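Long-range contacts in putative lipoprotein (PDB 3JX8), which is of unknown function but is probably a surface lipoprotein of the adhesin type, built as a beta-helix, with lipid binding also proposed: residues D24-G30 with L98-V104; V136-E142 with I156-S162; L165-I171 with A185-K191. All blocks are in the same frame, centred on the assembly; numbering follows the deposited sequence.

Contact 1: D24-G30 with L98-V104; sequences DEITFVG and LKELNTV
Strands 25-29 and 100-104 run parallel, their axes 4.7 Å apart at closest approach and 7° from one another, as neighbouring strands in one long sheet of the beta-helix. Five bridges set the register, from Glu25 opposite Glu100 to Val29 opposite Val104, with CA atoms 4.7 to 4.9 Å apart. Hydrogen bonds zigzag between the strands: Ile26 N to Glu100 O 2.9 Å, Asn102 N to Ile26 O 2.8 Å, Phe28 N to Asn102 O 2.9 Å, Val104 N to Phe28 O 3.0 Å and Gly30 N to Val104 O 3.0 Å. Ahead of the strands Lys99 takes helical angles (-86/-33), which lets Asp24 O accept both Lys99 N at 2.9 Å and, weakly, Glu100 N at 3.5 Å.

Ile26, Phe28, Leu101 and Thr103 point into the coil and are buried. Ile26, in the mt rotamer, puts CG1 3.7 Å from Leu98 CD1 and CG2 3.6 Å from Leu101 CD1; Phe28 (chi1 t) sets its CD2 3.3 Å from Thr103 OG1 and meets Phe34 edge-to-face.

The outer face carries Glu25, Thr27, Val29, Glu100, Asn102 and Val104. Its end at Val29 and Val104 packs on Gly242 of the second subunit, and Thr27 and Asn102 on Met241 of that chain. Asn102 ND2 donates to Glu100 OE2 at 2.8 Å, while its OD1 is taken by Asn123. Water 1 accepts from Asn102 ND2 at 2.6 Å, donates to Glu25 OE2 at 2.9 Å, and lies 2.6 Å from Thr27 OG1.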
loop_
_atom_site.group_PDB
_atom_site.type_symbol
_atom_site.label_atom_id
_atom_site.label_comp_id
_atom_site.label_asym_id
_atom_site.label_seq_id
_atom_site.Cartn_x
_atom_site.Cartn_y
_atom_site.Cartn_z
ATOM N N ASP A 24 -2.606 -21.351 17.555
ATOM C CA ASP A 24 -3.408 -21.129 16.372
ATOM C C ASP A 24 -2.899 -19.941 15.584
ATOM O O ASP A 24 -3.501 -19.540 14.599
ATOM C CB ASP A 24 -4.882 -20.941 16.745
ATOM C CG ASP A 24 -5.142 -19.711 17.593
ATOM O OD1 ASP A 24 -4.216 -18.898 17.845
ATOM O OD2 ASP A 24 -6.309 -19.552 18.017
ATOM N N GLU A 25 -1.774 -19.388 16.014
ATOM C CA GLU A 25 -1.216 -18.205 15.384
ATOM C C GLU A 25 0.316 -18.252 15.452
ATOM O O GLU A 25 0.880 -18.781 16.422
ATOM C CB GLU A 25 -1.804 -17.007 16.097
ATOM C CG GLU A 25 -1.337 -15.689 15.609
ATOM C CD GLU A 25 -2.010 -14.530 16.342
ATOM O OE1 GLU A 25 -3.229 -14.669 16.701
ATOM O OE2 GLU A 25 -1.299 -13.494 16.533
ATOM N N ILE A 26 0.975 -17.746 14.402
ATOM C CA ILE A 26 2.447 -17.716 14.291
ATOM C C ILE A 26 2.929 -16.305 14.015
ATOM O O ILE A 26 2.455 -15.666 13.083
ATOM C CB ILE A 26 2.972 -18.614 13.154
ATOM C CG1 ILE A 26 2.673 -20.106 13.419
ATOM C CG2 ILE A 26 4.491 -18.404 12.957
ATOM C CD1 ILE A 26 2.965 -21.041 12.186
ATOM N N THR A 27 3.873 -15.831 14.832
ATOM C CA THR A 27 4.664 -14.647 14.560
ATOM C C THR A 27 6.056 -15.152 14.265
ATOM O O THR A 27 6.721 -15.666 15.168
ATOM C CB THR A 27 4.767 -13.738 15.796
ATOM O OG1 THR A 27 3.485 -13.218 16.073
ATOM C CG2 THR A 27 5.698 -12.578 15.538
ATOM N N PHE A 28 6.508 -15.001 13.031
ATOM C CA PHE A 28 7.810 -15.512 12.593
ATOM C C PHE A 28 8.596 -14.413 11.936
ATOM O O PHE A 28 8.188 -13.909 10.908
ATOM C CB PHE A 28 7.602 -16.628 11.587
ATOM C CG PHE A 28 8.840 -17.002 10.821
ATOM C CD1 PHE A 28 10.055 -17.190 11.469
ATOM C CD2 PHE A 28 8.768 -17.238 9.456
ATOM C CE1 PHE A 28 11.208 -17.537 10.756
ATOM C CE2 PHE A 28 9.919 -17.590 8.718
ATOM C CZ PHE A 28 11.137 -17.745 9.386
ATOM N N VAL A 29 9.719 -14.026 12.514
ATOM C CA VAL A 29 10.563 -13.018 11.924
ATOM C C VAL A 29 11.896 -13.671 11.666
ATOM O O VAL A 29 12.504 -14.242 12.587
ATOM C CB VAL A 29 10.803 -11.868 12.903
ATOM C CG1 VAL A 29 11.802 -10.835 12.295
ATOM C CG2 VAL A 29 9.464 -11.297 13.385
ATOM N N GLY A 30 12.393 -13.553 10.452
ATOM C CA GLY A 30 13.710 -14.091 10.134
ATOM C C GLY A 30 13.817 -14.772 8.793
ATOM O O GLY A 30 12.889 -14.739 7.969
ATOM N N LEU A 98 -4.004 -23.295 11.918
ATOM C CA LEU A 98 -3.324 -22.009 11.767
ATOM C C LEU A 98 -4.301 -20.995 11.207
ATOM O O LEU A 98 -4.621 -21.015 10.018
ATOM C CB LEU A 98 -2.121 -22.138 10.845
ATOM C CG LEU A 98 -1.309 -20.862 10.574
ATOM C CD1 LEU A 98 -0.692 -20.287 11.887
ATOM C CD2 LEU A 98 -0.268 -21.193 9.540
ATOM N N LYS A 99 -4.787 -20.129 12.080
ATOM C CA LYS A 99 -5.737 -19.113 11.701
ATOM C C LYS A 99 -5.030 -17.895 11.173
ATOM O O LYS A 99 -5.557 -17.215 10.319
ATOM C CB LYS A 99 -6.580 -18.670 12.884
ATOM C CG LYS A 99 -7.321 -19.769 13.579
ATOM C CD LYS A 99 -8.236 -19.205 14.663
ATOM C CE LYS A 99 -9.022 -20.318 15.350
ATOM N NZ LYS A 99 -10.091 -19.717 16.218
ATOM N N GLU A 100 -3.853 -17.606 11.716
ATOM C CA GLU A 100 -3.119 -16.415 11.318
ATOM C C GLU A 100 -1.600 -16.564 11.394
ATOM O O GLU A 100 -1.037 -16.942 12.439
ATOM C CB GLU A 100 -3.572 -15.224 12.142
ATOM C CG GLU A 100 -3.060 -13.952 11.598
ATOM C CD GLU A 100 -3.513 -12.766 12.387
ATOM O OE1 GLU A 100 -4.692 -12.746 12.769
ATOM O OE2 GLU A 100 -2.700 -11.844 12.620
ATOM N N LEU A 101 -0.968 -16.255 10.268
ATOM C CA LEU A 101 0.461 -16.215 10.097
ATOM C C LEU A 101 0.888 -14.753 9.863
ATOM O O LEU A 101 0.407 -14.077 8.943
ATOM C CB LEU A 101 0.868 -17.039 8.879
ATOM C CG LEU A 101 2.358 -16.954 8.521
ATOM C CD1 LEU A 101 3.201 -17.503 9.678
ATOM C CD2 LEU A 101 2.667 -17.691 7.205
ATOM N N ASN A 102 1.825 -14.306 10.682
ATOM C CA ASN A 102 2.460 -13.025 10.537
ATOM C C ASN A 102 3.914 -13.335 10.373
ATOM O O ASN A 102 4.555 -13.788 11.317
ATOM C CB ASN A 102 2.202 -12.165 11.766
ATOM C CG ASN A 102 0.735 -11.735 11.861
ATOM O OD1 ASN A 102 0.243 -11.022 10.999
ATOM N ND2 ASN A 102 0.029 -12.210 12.878
ATOM N N THR A 103 4.406 -13.163 9.162
ATOM C CA THR A 103 5.767 -13.449 8.830
ATOM C C THR A 103 6.468 -12.183 8.267
ATOM O O THR A 103 5.864 -11.413 7.488
ATOM C CB THR A 103 5.833 -14.635 7.857
ATOM O OG1 THR A 103 7.194 -15.004 7.685
ATOM C CG2 THR A 103 5.241 -14.325 6.518
ATOM N N VAL A 104 7.706 -11.955 8.699
ATOM C CA VAL A 104 8.463 -10.767 8.343
ATOM C C VAL A 104 9.896 -11.176 8.080
ATOM O O VAL A 104 10.548 -11.800 8.939
ATOM C CB VAL A 104 8.461 -9.684 9.476
ATOM C CG1 VAL A 104 9.265 -8.437 9.036
ATOM C CG2 VAL A 104 7.005 -9.295 9.912
HETATM O O HOH W 1 1.157 -13.112 15.032
#

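Contact 2: V136-E142 with I156-S162; sequences VKGYKLE and IQLDNLS
Segment 136-142 runs parallel to 156-162 at an offset of 20, Val136 beside Ile156 through Glu142 beside Ser162. Before the corner, Gln157 N donates to Val136 O (2.8 Å) and Gly138 N to Gln157 O (3.0 Å). At the corner, Asp159 N donates to Gly138 O at 3.1 Å. Asn160 N donates to Tyr139 O at 2.8 Å. Asn160 ND2 adds a weak bond to Tyr139 O at 3.3 Å. Tyr139 (-81/-59) and Asp159 (-73/-41) leave the extended conformation; glycine suits Gly138 (153/-155), where a CB would jam against Lys137 O. Successive beta-helix coils thus turn together from one sheet to the next. Beyond the corner, Leu141 N donates to Asn160 O (3.1 Å) and Ser162 N to Leu141 O (2.9 Å); the axes of 140-142 and 160-162 approach to 4.8 Å, 6° from parallel. Asn160 OD1 accepts a weak bond from Arg179, and its ND2 lies over a face of the Tyr139 ring (chi1 t). Inside the turn, Leu141 (tp) CB meets Leu158 (mt) CD1 at 3.4 Å. Glu142 OE2 accepts from Asn144; Lys140 NZ donates to water 2 (2.8 Å), which bonds Glu142 OE1 weakly (3.4 Å).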
loop_
_atom_site.group_PDB
_atom_site.type_symbol
_atom_site.label_atom_id
_atom_site.label_comp_id
_atom_site.label_asym_id
_atom_site.label_seq_id
_atom_site.Cartn_x
_atom_site.Cartn_y
_atom_site.Cartn_z
ATOM N N VAL A 136 -5.391 -26.664 -0.465
ATOM C CA VAL A 136 -6.066 -25.934 0.603
ATOM C C VAL A 136 -7.519 -25.928 0.223
ATOM O O VAL A 136 -7.860 -25.596 -0.910
ATOM C CB VAL A 136 -5.544 -24.502 0.733
ATOM C CG1 VAL A 136 -6.347 -23.694 1.764
ATOM C CG2 VAL A 136 -4.060 -24.541 1.058
ATOM N N LYS A 137 -8.365 -26.290 1.169
ATOM C CA LYS A 137 -9.790 -26.377 0.929
ATOM C C LYS A 137 -10.541 -25.854 2.129
ATOM O O LYS A 137 -10.176 -26.144 3.258
ATOM C CB LYS A 137 -10.142 -27.829 0.662
ATOM C CG LYS A 137 -11.597 -28.132 0.505
ATOM C CD LYS A 137 -11.810 -29.597 0.026
ATOM C CE LYS A 137 -13.280 -29.889 -0.320
ATOM N NZ LYS A 137 -13.562 -31.377 -0.391
ATOM N N GLY A 138 -11.582 -25.065 1.894
ATOM C CA GLY A 138 -12.374 -24.525 2.989
ATOM C C GLY A 138 -13.073 -23.206 2.714
ATOM O O GLY A 138 -13.365 -22.853 1.558
ATOM N N TYR A 139 -13.335 -22.466 3.791
ATOM C CA TYR A 139 -14.177 -21.291 3.703
ATOM C C TYR A 139 -13.453 -20.047 3.197
ATOM O O TYR A 139 -13.839 -19.488 2.179
ATOM C CB TYR A 139 -14.854 -21.037 5.037
ATOM C CG TYR A 139 -15.655 -19.761 5.089
ATOM C CD1 TYR A 139 -16.868 -19.646 4.420
ATOM C CD2 TYR A 139 -15.203 -18.664 5.830
ATOM C CE1 TYR A 139 -17.619 -18.469 4.484
ATOM C CE2 TYR A 139 -15.935 -17.498 5.903
ATOM C CZ TYR A 139 -17.148 -17.405 5.229
ATOM O OH TYR A 139 -17.864 -16.225 5.303
ATOM N N LYS A 140 -12.413 -19.622 3.898
ATOM C CA LYS A 140 -11.747 -18.375 3.559
ATOM C C LYS A 140 -10.228 -18.403 3.704
ATOM O O LYS A 140 -9.695 -18.833 4.741
ATOM C CB LYS A 140 -12.341 -17.237 4.378
ATOM C CG LYS A 140 -11.675 -15.909 4.090
ATOM C CD LYS A 140 -12.500 -14.709 4.483
ATOM C CE LYS A 140 -11.775 -13.392 4.005
ATOM N NZ LYS A 140 -12.720 -12.213 3.883
ATOM N N LEU A 141 -9.537 -17.988 2.642
ATOM C CA LEU A 141 -8.110 -17.697 2.682
ATOM C C LEU A 141 -7.873 -16.203 2.385
ATOM O O LEU A 141 -8.389 -15.641 1.396
ATOM C CB LEU A 141 -7.343 -18.533 1.674
ATOM C CG LEU A 141 -5.809 -18.308 1.602
ATOM C CD1 LEU A 141 -5.103 -18.667 2.934
ATOM C CD2 LEU A 141 -5.221 -19.095 0.414
ATOM N N GLU A 142 -7.061 -15.572 3.224
ATOM C CA GLU A 142 -6.643 -14.188 3.006
ATOM C C GLU A 142 -5.121 -14.150 2.920
ATOM O O GLU A 142 -4.430 -14.695 3.794
ATOM C CB GLU A 142 -7.162 -13.342 4.141
ATOM C CG GLU A 142 -7.081 -11.891 3.903
ATOM C CD GLU A 142 -7.751 -11.070 4.989
ATOM O OE1 GLU A 142 -8.928 -11.340 5.301
ATOM O OE2 GLU A 142 -7.109 -10.133 5.503
ATOM N N ILE A 156 -5.930 -24.347 -4.486
ATOM C CA ILE A 156 -6.951 -23.894 -3.553
ATOM C C ILE A 156 -8.326 -24.250 -4.060
ATOM O O ILE A 156 -8.568 -24.301 -5.265
ATOM C CB ILE A 156 -6.845 -22.360 -3.244
ATOM C CG1 ILE A 156 -7.331 -21.507 -4.437
ATOM C CG2 ILE A 156 -5.399 -22.005 -2.757
ATOM C CD1 ILE A 156 -6.942 -20.015 -4.371
ATOM N N GLN A 157 -9.212 -24.482 -3.101
ATOM C CA GLN A 157 -10.625 -24.731 -3.315
ATOM C C GLN A 157 -11.340 -24.055 -2.153
ATOM O O GLN A 157 -11.395 -24.593 -1.040
ATOM C CB GLN A 157 -10.911 -26.230 -3.342
ATOM C CG GLN A 157 -12.266 -26.543 -3.903
ATOM C CD GLN A 157 -12.674 -28.007 -3.770
ATOM O OE1 GLN A 157 -11.888 -28.866 -3.384
ATOM N NE2 GLN A 157 -13.925 -28.282 -4.086
ATOM N N LEU A 158 -11.859 -22.853 -2.416
ATOM C CA LEU A 158 -12.351 -21.973 -1.378
ATOM C C LEU A 158 -13.707 -21.361 -1.722
ATOM O O LEU A 158 -14.028 -21.127 -2.887
ATOM C CB LEU A 158 -11.340 -20.828 -1.170
ATOM C CG LEU A 158 -9.936 -21.182 -0.670
ATOM C CD1 LEU A 158 -8.984 -20.014 -0.896
ATOM C CD2 LEU A 158 -9.990 -21.610 0.792
ATOM N N ASP A 159 -14.481 -21.045 -0.686
ATOM C CA ASP A 159 -15.649 -20.194 -0.858
ATOM C C ASP A 159 -15.219 -18.748 -1.100
ATOM O O ASP A 159 -15.817 -18.051 -1.917
ATOM C CB ASP A 159 -16.554 -20.254 0.377
ATOM C CG ASP A 159 -17.085 -21.642 0.632
ATOM O OD1 ASP A 159 -17.361 -22.359 -0.352
ATOM O OD2 ASP A 159 -17.221 -22.039 1.808
ATOM N N ASN A 160 -14.201 -18.310 -0.366
ATOM C CA ASN A 160 -13.750 -16.923 -0.374
ATOM C C ASN A 160 -12.254 -16.787 -0.394
ATOM O O ASN A 160 -11.571 -17.432 0.391
ATOM C CB ASN A 160 -14.281 -16.244 0.866
ATOM C CG ASN A 160 -15.767 -16.312 0.926
ATOM O OD1 ASN A 160 -16.462 -15.570 0.222
ATOM N ND2 ASN A 160 -16.275 -17.242 1.707
ATOM N N LEU A 161 -11.747 -15.930 -1.275
ATOM C CA LEU A 161 -10.317 -15.630 -1.346
ATOM C C LEU A 161 -10.137 -14.137 -1.359
ATOM O O LEU A 161 -10.794 -13.424 -2.132
ATOM C CB LEU A 161 -9.698 -16.201 -2.617
ATOM C CG LEU A 161 -8.223 -15.803 -2.874
ATOM C CD1 LEU A 161 -7.273 -16.391 -1.818
ATOM C CD2 LEU A 161 -7.781 -16.205 -4.295
ATOM N N SER A 162 -9.220 -13.640 -0.544
ATOM C CA SER A 162 -8.894 -12.234 -0.587
ATOM C C SER A 162 -7.390 -12.032 -0.622
ATOM O O SER A 162 -6.680 -12.544 0.244
ATOM C CB SER A 162 -9.481 -11.566 0.642
ATOM O OG SER A 162 -8.981 -10.266 0.739
HETATM O O HOH W 2 -11.281 -9.913 3.329
#

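Contact 3: L165-I171 with A185-K191; sequences LASSGEI and AGSGEIK
Two equivalent bends of successive beta-helix coils, where the chain crosses from one sheet to the next, each carry a Ser-Gly-Glu-Ile sequence and run in parallel with an offset of 19: Ala166 pairs with Ala185, Glu170 with Glu189 and Ile171 with Ile190, CA atoms 4.8 to 4.9 Å apart. Backbone hydrogen bonds follow the chain right round the bend: Ala185 N to Leu165 O 2.8 Å, Ser167 N to Ala185 O 3.0 Å, Gly188 N to Ser167 O 2.9 Å, Glu189 N to Gly169 O 3.0 Å, Ile171 N to Glu189 O 3.1 Å and Lys191 N to Ile171 O 2.8 Å.

The bend leaves no room for a CB at Gly186, where it would strike Ser167 O, or at Gly188, where it would strike Gly169 O and Leu165 CD2. Ser167, the counterpart of Gly186, also has positive phi (83°), but its CB points away. Ser168 and Ser187, both p, lie side by side, Ser168 CB 3.5 Å from Ser187 OG.

Inside, Ile190 CG1 meets Leu165 (tp) CD2 at 4.3 Å and Ile171 CB at 4.2 Å; the Leu165 CD2 methyl also lies against the backbone, 3.3 Å from Glu189 N.

Charges line the outside. Lys191 NZ forms a salt bridge with Glu170 OE1 at 3.3 Å, its hydrogen bond weak and long. Water 3 lies 2.6 Å from Glu170 OE1 and 2.7 Å from Glu189 OE1. The matching register brings Glu170 OE1 within 4.3 Å of Glu189 OE1; Lys191 on Glu170, and the water between, probably ease the repulsion.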
loop_
_atom_site.group_PDB
_atom_site.type_symbol
_atom_site.label_atom_id
_atom_site.label_comp_id
_atom_site.label_asym_id
_atom_site.label_seq_id
_atom_site.Cartn_x
_atom_site.Cartn_y
_atom_site.Cartn_z
ATOM N N LEU A 165 -1.950 -6.711 -1.899
ATOM C CA LEU A 165 -0.530 -6.564 -2.142
ATOM C C LEU A 165 -0.187 -5.083 -2.071
ATOM O O LEU A 165 -0.770 -4.273 -2.807
ATOM C CB LEU A 165 -0.227 -7.109 -3.543
ATOM C CG LEU A 165 1.136 -6.876 -4.183
ATOM C CD1 LEU A 165 2.268 -7.175 -3.236
ATOM C CD2 LEU A 165 1.203 -7.759 -5.446
ATOM N N ALA A 166 0.695 -4.701 -1.147
ATOM C CA ALA A 166 1.266 -3.345 -1.126
ATOM C C ALA A 166 2.687 -3.489 -1.623
ATOM O O ALA A 166 3.389 -4.456 -1.284
ATOM C CB ALA A 166 1.231 -2.707 0.288
ATOM N N SER A 167 3.116 -2.522 -2.423
ATOM C CA SER A 167 4.478 -2.455 -2.938
ATOM C C SER A 167 4.681 -3.327 -4.170
ATOM O O SER A 167 3.757 -3.490 -4.966
ATOM C CB SER A 167 5.530 -2.713 -1.841
ATOM O OG SER A 167 6.769 -2.080 -2.170
ATOM N N SER A 168 5.886 -3.857 -4.348
ATOM C CA SER A 168 6.337 -4.337 -5.655
ATOM C C SER A 168 6.323 -5.844 -5.848
ATOM O O SER A 168 6.697 -6.326 -6.913
ATOM C CB SER A 168 7.776 -3.830 -5.898
ATOM O OG SER A 168 8.643 -4.350 -4.908
ATOM N N GLY A 169 5.904 -6.584 -4.833
ATOM C CA GLY A 169 5.937 -8.037 -4.881
ATOM C C GLY A 169 4.891 -8.714 -5.771
ATOM O O GLY A 169 4.334 -8.116 -6.718
ATOM N N GLU A 170 4.620 -9.965 -5.441
ATOM C CA GLU A 170 3.803 -10.835 -6.256
ATOM C C GLU A 170 2.983 -11.865 -5.441
ATOM O O GLU A 170 3.520 -12.542 -4.555
ATOM C CB GLU A 170 4.710 -11.570 -7.206
ATOM C CG GLU A 170 3.949 -12.434 -8.170
ATOM C CD GLU A 170 4.852 -13.287 -9.037
ATOM O OE1 GLU A 170 5.536 -12.677 -9.884
ATOM O OE2 GLU A 170 4.821 -14.549 -8.881
ATOM N N ILE A 171 1.696 -11.964 -5.740
ATOM C CA ILE A 171 0.844 -12.991 -5.201
ATOM C C ILE A 171 0.344 -13.780 -6.386
ATOM O O ILE A 171 -0.110 -13.179 -7.377
ATOM C CB ILE A 171 -0.344 -12.442 -4.417
ATOM C CG1 ILE A 171 0.150 -11.550 -3.279
ATOM C CG2 ILE A 171 -1.225 -13.604 -3.884
ATOM C CD1 ILE A 171 -0.947 -10.892 -2.465
ATOM N N ALA A 185 -1.811 -2.152 -4.332
ATOM C CA ALA A 185 -1.464 -0.754 -4.091
ATOM C C ALA A 185 0.041 -0.634 -4.264
ATOM O O ALA A 185 0.809 -0.796 -3.305
ATOM C CB ALA A 185 -1.894 -0.313 -2.693
ATOM N N GLY A 186 0.468 -0.325 -5.472
ATOM C CA GLY A 186 1.882 -0.258 -5.798
ATOM C C GLY A 186 2.140 -0.852 -7.170
ATOM O O GLY A 186 1.232 -0.969 -7.981
ATOM N N SER A 187 3.380 -1.255 -7.410
ATOM C CA SER A 187 3.798 -1.698 -8.738
ATOM C C SER A 187 3.719 -3.203 -8.883
ATOM O O SER A 187 3.980 -3.711 -9.944
ATOM C CB SER A 187 5.217 -1.199 -9.046
ATOM O OG SER A 187 6.151 -1.712 -8.108
ATOM N N GLY A 188 3.347 -3.901 -7.817
ATOM C CA GLY A 188 3.352 -5.350 -7.834
ATOM C C GLY A 188 2.272 -5.999 -8.704
ATOM O O GLY A 188 1.512 -5.320 -9.421
ATOM N N GLU A 189 2.161 -7.314 -8.578
ATOM C CA GLU A 189 1.342 -8.085 -9.490
ATOM C C GLU A 189 0.628 -9.237 -8.801
ATOM O O GLU A 189 1.233 -9.979 -8.016
ATOM C CB GLU A 189 2.258 -8.608 -10.597
ATOM C CG GLU A 189 1.569 -9.478 -11.548
ATOM C CD GLU A 189 2.437 -9.939 -12.688
ATOM O OE1 GLU A 189 3.697 -9.860 -12.620
ATOM O OE2 GLU A 189 1.822 -10.405 -13.653
ATOM N N ILE A 190 -0.673 -9.360 -9.071
ATOM C CA ILE A 190 -1.420 -10.546 -8.700
ATOM C C ILE A 190 -1.606 -11.392 -9.962
ATOM O O ILE A 190 -2.035 -10.901 -11.021
ATOM C CB ILE A 190 -2.748 -10.243 -8.045
ATOM C CG1 ILE A 190 -2.529 -9.599 -6.682
ATOM C CG2 ILE A 190 -3.551 -11.556 -7.861
ATOM C CD1 ILE A 190 -3.810 -9.117 -5.988
ATOM N N LYS A 191 -1.241 -12.664 -9.862
ATOM C CA LYS A 191 -1.376 -13.591 -10.971
ATOM C C LYS A 191 -2.430 -14.621 -10.606
ATOM O O LYS A 191 -2.219 -15.481 -9.734
ATOM C CB LYS A 191 -0.068 -14.324 -11.233
ATOM C CG LYS A 191 1.090 -13.491 -11.673
ATOM C CD LYS A 191 2.258 -14.429 -11.954
ATOM C CE LYS A 191 3.448 -13.703 -12.520
ATOM N NZ LYS A 191 4.665 -14.579 -12.405
HETATM O O HOH W 3 5.538 -10.243 -10.711
#

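Overall arrangement
All three contacts join neighbouring coils of one beta-helix and reach the same long sheet. Contacts 2 and 3 share strand 160-166, the first at its start and the second at its end, so together they frame that strand between its two bends. Contact 1 sits nearer the chain centre, about 18 Å between centres from contact 2, and joins residues far apart in sequence. Each is partly buried, mostly apolar inside and mostly polar outside, except where the second subunit packs on Val29, Val104 and the alanines of contact 3. Contact 2 has the more exposed residues, at a corner untouched by that subunit; only contact 3 has a salt bridge across its segments.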